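PDB 3MZ2: glycerophosphoryl diester phosphodiesterase from Parabacteroides distasonis, which probably hydrolyses glycerophosphodiesters to an alcohol and glycerol 3-phosphate. Local coordinates for residues M50-F53 with E54-S58; D96-W99 with E100-Q103. One frame throughout, in Å; residues are numbered along the deposited sequence.

Contact 1 of 2, residues M50-F53 with E54-S58; sequences METF and ENTLS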
HETATM    1  N   MSE A  50      18.262 -11.370  -8.802  1.00 15.12           N
HETATM    2  CA  MSE A  50      19.123 -10.958  -9.924  1.00 15.10           C
HETATM    3  C   MSE A  50      19.167 -12.069 -10.948  1.00 15.57           C
HETATM    4  O   MSE A  50      19.194 -11.832 -12.160  1.00 14.70           O
HETATM    5  CB  MSE A  50      20.534 -10.727  -9.440  1.00 16.88           C
HETATM    6  CG  MSE A  50      20.689  -9.724  -8.358  1.00 17.48           C
HETATM    7 SE   MSE A  50      20.174  -7.959  -9.050  0.75 21.91          SE
HETATM    8  CE  MSE A  50      21.573  -7.840 -10.420  1.00 23.38           C
ATOM      9  N   GLU A  51      19.203 -13.293 -10.451  1.00 15.98           N
ATOM     10  CA  GLU A  51      19.323 -14.469 -11.318  1.00 16.58           C
ATOM     11  C   GLU A  51      18.115 -14.578 -12.247  1.00 16.25           C
ATOM     12  O   GLU A  51      18.238 -14.921 -13.427  1.00 16.40           O
ATOM     13  CB  GLU A  51      19.484 -15.729 -10.452  1.00 17.84           C
ATOM     14  CG  GLU A  51      20.829 -15.797  -9.733  1.00 19.16           C
ATOM     15  CD  GLU A  51      20.891 -15.048  -8.387  1.00 18.68           C
ATOM     16  OE1 GLU A  51      19.886 -14.439  -7.960  1.00 16.66           O
ATOM     17  OE2 GLU A  51      21.973 -15.072  -7.753  1.00 20.20           O
ATOM     18  N   THR A  52      16.938 -14.316 -11.728  1.00 15.44           N
ATOM     19  CA  THR A  52      15.745 -14.384 -12.554  0.50 14.92           C
ATOM     20  C   THR A  52      15.690 -13.300 -13.618  1.00 13.90           C
ATOM     21  O   THR A  52      15.269 -13.565 -14.748  1.00 14.55           O
ATOM     22  CB  THR A  52      14.521 -14.337 -11.698  0.50 14.76           C
ATOM     23  OG1 THR A  52      14.708 -15.292 -10.653  0.50 17.63           O
ATOM     24  CG2 THR A  52      13.288 -14.694 -12.506  0.50 14.08           C
ATOM     25  N   PHE A  53      16.149 -12.102 -13.277  1.00 13.64           N
ATOM     26  CA  PHE A  53      16.222 -11.039 -14.269  1.00 13.84           C
ATOM     27  C   PHE A  53      17.114 -11.476 -15.425  1.00 14.31           C
ATOM     28  O   PHE A  53      16.756 -11.321 -16.609  1.00 14.31           O
ATOM     29  CB  PHE A  53      16.777  -9.705 -13.708  1.00 13.74           C
ATOM     30  CG  PHE A  53      16.155  -9.218 -12.421  1.00 13.78           C
ATOM     31  CD1 PHE A  53      14.832  -9.472 -12.095  1.00 15.58           C
ATOM     32  CD2 PHE A  53      16.916  -8.396 -11.570  1.00 13.48           C
ATOM     33  CE1 PHE A  53      14.298  -8.956 -10.945  1.00 14.34           C
ATOM     34  CE2 PHE A  53      16.397  -7.937 -10.376  1.00 14.49           C
ATOM     35  CZ  PHE A  53      15.097  -8.206 -10.050  1.00 13.65           C
ATOM     36  N   GLU A  54      18.307 -11.968 -15.081  1.00 15.11           N
ATOM     37  CA  GLU A  54      19.291 -12.399 -16.088  1.00 17.25           C
ATOM     38  C   GLU A  54      18.763 -13.544 -16.977  1.00 18.42           C
ATOM     39  O   GLU A  54      18.927 -13.533 -18.227  1.00 18.06           O
ATOM     40  CB  GLU A  54      20.583 -12.831 -15.378  1.00 18.93           C
ATOM     41  CG  GLU A  54      21.268 -11.712 -14.636  1.00 24.39           C
ATOM     42  CD  GLU A  54      22.253 -12.163 -13.541  1.00 31.96           C
ATOM     43  OE1 GLU A  54      22.608 -13.375 -13.479  1.00 37.15           O
ATOM     44  OE2 GLU A  54      22.662 -11.275 -12.739  1.00 37.51           O
ATOM     45  N   ASN A  55      18.152 -14.526 -16.333  1.00 18.61           N
ATOM     46  CA  ASN A  55      17.509 -15.638 -17.037  1.00 18.92           C
ATOM     47  C   ASN A  55      16.448 -15.140 -18.007  1.00 18.90           C
ATOM     48  O   ASN A  55      16.439 -15.525 -19.184  1.00 20.27           O
ATOM     49  CB  ASN A  55      16.867 -16.610 -16.043  1.00 19.26           C
ATOM     50  CG  ASN A  55      16.315 -17.865 -16.725  1.00 19.82           C
ATOM     51  OD1 ASN A  55      17.066 -18.587 -17.383  1.00 25.18           O
ATOM     52  ND2 ASN A  55      15.029 -18.148 -16.535  1.00 21.11           N
ATOM     53  N   THR A  56      15.576 -14.258 -17.565  1.00 17.36           N
ATOM     54  CA  THR A  56      14.560 -13.743 -18.469  1.00 16.54           C
ATOM     55  C   THR A  56      15.182 -13.073 -19.701  1.00 15.71           C
ATOM     56  O   THR A  56      14.749 -13.330 -20.799  1.00 16.61           O
ATOM     57  CB  THR A  56      13.604 -12.760 -17.766  1.00 15.83           C
ATOM     58  OG1 THR A  56      12.924 -13.433 -16.704  1.00 18.45           O
ATOM     59  CG2 THR A  56      12.538 -12.169 -18.713  1.00 17.35           C
ATOM     60  N   LEU A  57      16.172 -12.202 -19.527  1.00 15.30           N
ATOM     61  CA  LEU A  57      16.826 -11.575 -20.677  1.00 15.53           C
ATOM     62  C   LEU A  57      17.498 -12.531 -21.667  1.00 16.42           C
ATOM     63  O   LEU A  57      17.656 -12.192 -22.847  1.00 15.68           O
ATOM     64  CB  LEU A  57      17.829 -10.541 -20.227  1.00 15.07           C
ATOM     65  CG  LEU A  57      17.247  -9.339 -19.493  1.00 15.14           C
ATOM     66  CD1 LEU A  57      18.355  -8.322 -19.310  1.00 14.96           C
ATOM     67  CD2 LEU A  57      16.037  -8.714 -20.180  1.00 16.83           C
ATOM     68  N   SER A  58      17.891 -13.732 -21.230  1.00 17.94           N
ATOM     69  CA  SER A  58      18.459 -14.729 -22.142  0.50 18.86           C
ATOM     70  C   SER A  58      17.450 -15.196 -23.200  1.00 19.08           C
ATOM     71  O   SER A  58      17.828 -15.620 -24.291  1.00 20.48           O
ATOM     72  CB  SER A  58      18.979 -15.946 -21.362  0.50 19.65           C
ATOM     73  OG  SER A  58      19.906 -15.560 -20.355  0.50 20.59           O
TER
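With CG beside its own backbone N (chi1 -64°) and the chain extended beyond it, E54 runs back over the carbonyl of M50, present as selenomethionine, one helical turn earlier. E54 CG lies 3.2 Å from M50 O, and E54 OE2 finishes 4.0 Å from M50 CB, so that the aliphatic part covers the carbonyl and the carboxylate lies alongside the M50 turn. The same side chain also touches W128 of helix 122-129. Putting an alanine in place of E54 would probably uncover the M50 carbonyl and leave W128 without the glutamate chain that packs on it. M50 O also accepts the amide of E54, N to O 3.1 Å. The same i to i+4 bonding repeats at N55 with E51, T56 with T52 and L57 with F53; T56 N, for instance, stands 2.9 Å from T52 O. On the next turn S58 N continues the pattern to E54 O. Helix 50-59 is the crossover between the parallel strands 33-36 and 63-70 of a TIM-barrel fold, and its buried side calls for apolar residues: the F53 ring packs on F64 and I66 of strand 63-70, L57 fits among F64, W128 and M9, M50 meets W128 as well, and N55 and T56 touch I269 and P268 of helix 268-275.

Contact 2 of 2, residues D96-W99 with E100-Q103; sequences DYTW and EELQ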
ATOM      1  N   ASP A  96      12.654  -6.991  10.333  1.00 21.89           N
ATOM      2  CA  ASP A  96      13.272  -7.491  11.598  1.00 23.87           C
ATOM      3  C   ASP A  96      14.774  -7.791  11.483  1.00 23.12           C
ATOM      4  O   ASP A  96      15.404  -8.068  12.505  1.00 22.24           O
ATOM      5  CB  ASP A  96      12.664  -8.812  12.122  1.00 25.89           C
ATOM      6  CG  ASP A  96      11.168  -8.745  12.409  1.00 29.39           C
ATOM      7  OD1 ASP A  96      10.694  -7.752  13.020  1.00 30.82           O
ATOM      8  OD2 ASP A  96      10.507  -9.773  12.096  1.00 34.73           O
ATOM      9  N   TYR A  97      15.325  -7.796  10.270  1.00 21.57           N
ATOM     10  CA  TYR A  97      16.692  -8.252  10.041  1.00 20.62           C
ATOM     11  C   TYR A  97      17.518  -7.165   9.373  1.00 19.71           C
ATOM     12  O   TYR A  97      17.026  -6.430   8.540  1.00 17.92           O
ATOM     13  CB  TYR A  97      16.680  -9.477   9.114  1.00 20.96           C
ATOM     14  CG  TYR A  97      15.960 -10.661   9.698  1.00 20.02           C
ATOM     15  CD1 TYR A  97      16.601 -11.523  10.561  1.00 22.15           C
ATOM     16  CD2 TYR A  97      14.647 -10.957   9.323  1.00 23.34           C
ATOM     17  CE1 TYR A  97      15.947 -12.626  11.098  1.00 23.34           C
ATOM     18  CE2 TYR A  97      13.983 -12.056   9.864  1.00 26.02           C
ATOM     19  CZ  TYR A  97      14.648 -12.889  10.738  1.00 24.56           C
ATOM     20  OH  TYR A  97      14.030 -14.000  11.279  1.00 29.12           O
ATOM     21  N   THR A  98      18.782  -7.057   9.759  1.00 19.40           N
ATOM     22  CA  THR A  98      19.705  -6.238   9.009  1.00 19.77           C
ATOM     23  C   THR A  98      19.941  -6.876   7.670  1.00 19.95           C
ATOM     24  O   THR A  98      19.685  -8.094   7.511  1.00 20.40           O
ATOM     25  CB  THR A  98      21.068  -6.103   9.705  1.00 20.57           C
ATOM     26  OG1 THR A  98      21.673  -7.392   9.812  1.00 21.65           O
ATOM     27  CG2 THR A  98      20.910  -5.507  11.100  1.00 21.43           C
ATOM     28  N   TRP A  99      20.490  -6.086   6.744  1.00 20.09           N
ATOM     29  CA  TRP A  99      20.896  -6.574   5.430  1.00 21.48           C
ATOM     30  C   TRP A  99      21.842  -7.768   5.598  1.00 21.92           C
ATOM     31  O   TRP A  99      21.658  -8.790   4.960  1.00 21.36           O
ATOM     32  CB  TRP A  99      21.546  -5.466   4.557  1.00 22.22           C
ATOM     33  CG  TRP A  99      22.238  -6.075   3.327  1.00 24.45           C
ATOM     34  CD1 TRP A  99      21.652  -6.422   2.133  1.00 24.84           C
ATOM     35  CD2 TRP A  99      23.615  -6.448   3.210  1.00 29.11           C
ATOM     36  NE1 TRP A  99      22.595  -6.959   1.276  1.00 26.75           N
ATOM     37  CE2 TRP A  99      23.799  -6.999   1.921  1.00 27.19           C
ATOM     38  CE3 TRP A  99      24.707  -6.405   4.082  1.00 30.08           C
ATOM     39  CZ2 TRP A  99      25.048  -7.475   1.477  1.00 31.21           C
ATOM     40  CZ3 TRP A  99      25.947  -6.871   3.634  1.00 32.14           C
ATOM     41  CH2 TRP A  99      26.099  -7.396   2.343  1.00 31.64           C
ATOM     42  N   GLU A 100      22.845  -7.638   6.459  1.00 23.12           N
ATOM     43  CA  GLU A 100      23.796  -8.717   6.662  1.00 24.71           C
ATOM     44  C   GLU A 100      23.121  -9.999   7.153  1.00 24.36           C
ATOM     45  O   GLU A 100      23.433 -11.087   6.659  1.00 24.90           O
ATOM     46  CB  GLU A 100      24.894  -8.279   7.600  1.00 26.93           C
ATOM     47  CG  GLU A 100      26.026  -9.265   7.672  1.00 31.86           C
ATOM     48  CD  GLU A 100      27.133  -8.807   8.571  1.00 37.98           C
ATOM     49  OE1 GLU A 100      27.063  -7.665   9.080  1.00 42.32           O
ATOM     50  OE2 GLU A 100      28.084  -9.595   8.769  1.00 42.86           O
ATOM     51  N   GLU A 101      22.185  -9.876   8.102  1.00 23.16           N
ATOM     52  CA  GLU A 101      21.423 -11.040   8.575  1.00 22.76           C
ATOM     53  C   GLU A 101      20.581 -11.670   7.473  1.00 22.05           C
ATOM     54  O   GLU A 101      20.551 -12.902   7.323  1.00 21.87           O
ATOM     55  CB  GLU A 101      20.532 -10.646   9.758  1.00 23.31           C
ATOM     56  CG  GLU A 101      21.326 -10.290  11.022  1.00 24.40           C
ATOM     57  CD  GLU A 101      20.504  -9.579  12.073  1.00 26.63           C
ATOM     58  OE1 GLU A 101      19.464  -8.970  11.758  1.00 25.84           O
ATOM     59  OE2 GLU A 101      20.936  -9.586  13.231  1.00 28.41           O
ATOM     60  N   LEU A 102      19.949 -10.817   6.669  1.00 21.93           N
ATOM     61  CA  LEU A 102      19.125 -11.266   5.529  1.00 22.03           C
ATOM     62  C   LEU A 102      19.918 -12.107   4.533  1.00 21.87           C
ATOM     63  O   LEU A 102      19.388 -12.988   3.879  1.00 20.76           O
ATOM     64  CB  LEU A 102      18.491 -10.073   4.825  1.00 21.37           C
ATOM     65  CG  LEU A 102      17.240  -9.472   5.460  1.00 25.12           C
ATOM     66  CD1 LEU A 102      16.780  -8.283   4.614  1.00 27.32           C
ATOM     67  CD2 LEU A 102      16.093 -10.506   5.638  1.00 23.02           C
ATOM     68  N   GLN A 103      21.215 -11.829   4.427  1.00 22.96           N
ATOM     69  CA  GLN A 103      22.080 -12.564   3.512  1.00 23.83           C
ATOM     70  C   GLN A 103      22.244 -14.019   3.888  1.00 24.97           C
ATOM     71  O   GLN A 103      22.634 -14.839   3.054  1.00 26.94           O
ATOM     72  CB  GLN A 103      23.436 -11.865   3.384  1.00 24.24           C
ATOM     73  CG  GLN A 103      23.317 -10.535   2.677  1.00 24.79           C
ATOM     74  CD  GLN A 103      22.544 -10.645   1.368  1.00 28.08           C
ATOM     75  OE1 GLN A 103      22.987 -11.327   0.419  1.00 28.71           O
ATOM     76  NE2 GLN A 103      21.350 -10.011   1.316  1.00 29.11           N
TER
HETATM   77  O   HOH W   1      18.008  -8.268  13.628  1.00 30.39           O
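One face of the W99 indole carries the Q103 side chain, whose CG forms a CH-pi contact 3.9 Å from the centroid of the six-membered ring. The Q103 amide plane lies only 15° from that of the indole, so the amide is nearly parallel to the ring system; glutamine suits the place because its methylenes pack on the indole while NE2 bonds to I119 O. Y97 behaves differently. Its ring is nearly perpendicular to the E101 carboxylate, its CB rests 3.7 Å from L102 CD2, and the ring meets F105 edge-to-face while OH bonds to T91 O. Between these two aromatic residues the helix begins, with T98 as N-cap. T98 turns OG1 back over its own backbone (chi1 62°), where it accepts the amide of E101, N to OG1 3.1 Å. E101 returns the favour: its OE1 takes the T98 amide, N to OE1 2.8 Å, on the anti side and 34° out of the carboxylate plane. These reciprocal bonds make a capping box. Behind them the helical bonding starts with L102 N to T98 O, 2.9 Å, followed by Q103 N to W99 O, 3.1 Å. A water donates to D96 O at 2.8 Å; its distance to E101 OE1 is an unusually short 2.5 Å, so a bridge from the carboxylate to the chain before the cap remains doubtful. Threonine and glutamate thus supply acceptors for amides at the helix start, and D73 OD1 takes that of W99. The T98 amide bonded to E101 OE1 would be expected to favour the ionised form of the glutamate slightly.

Contact 1 lies on a barrel helix, its centre about 14 Å from the centre of the chain; contact 2, about 25 Å from that centre, caps a short surface helix in the excursion between strand 76-78 and helix 122-129. Their centres are about 24 Å apart and their nearest atoms about 9 Å, so they do not touch. The loop with Y117 to T121 touches both contacts: E51 of contact 1 meets Y117, whereas in contact 2 W99 touches T121 and Q103 touches R118. Helix 122-129, which follows, packs on contact 1. A sulfate, probably from the crystallisation liquor, lies about 5 Å from the D96 side chain.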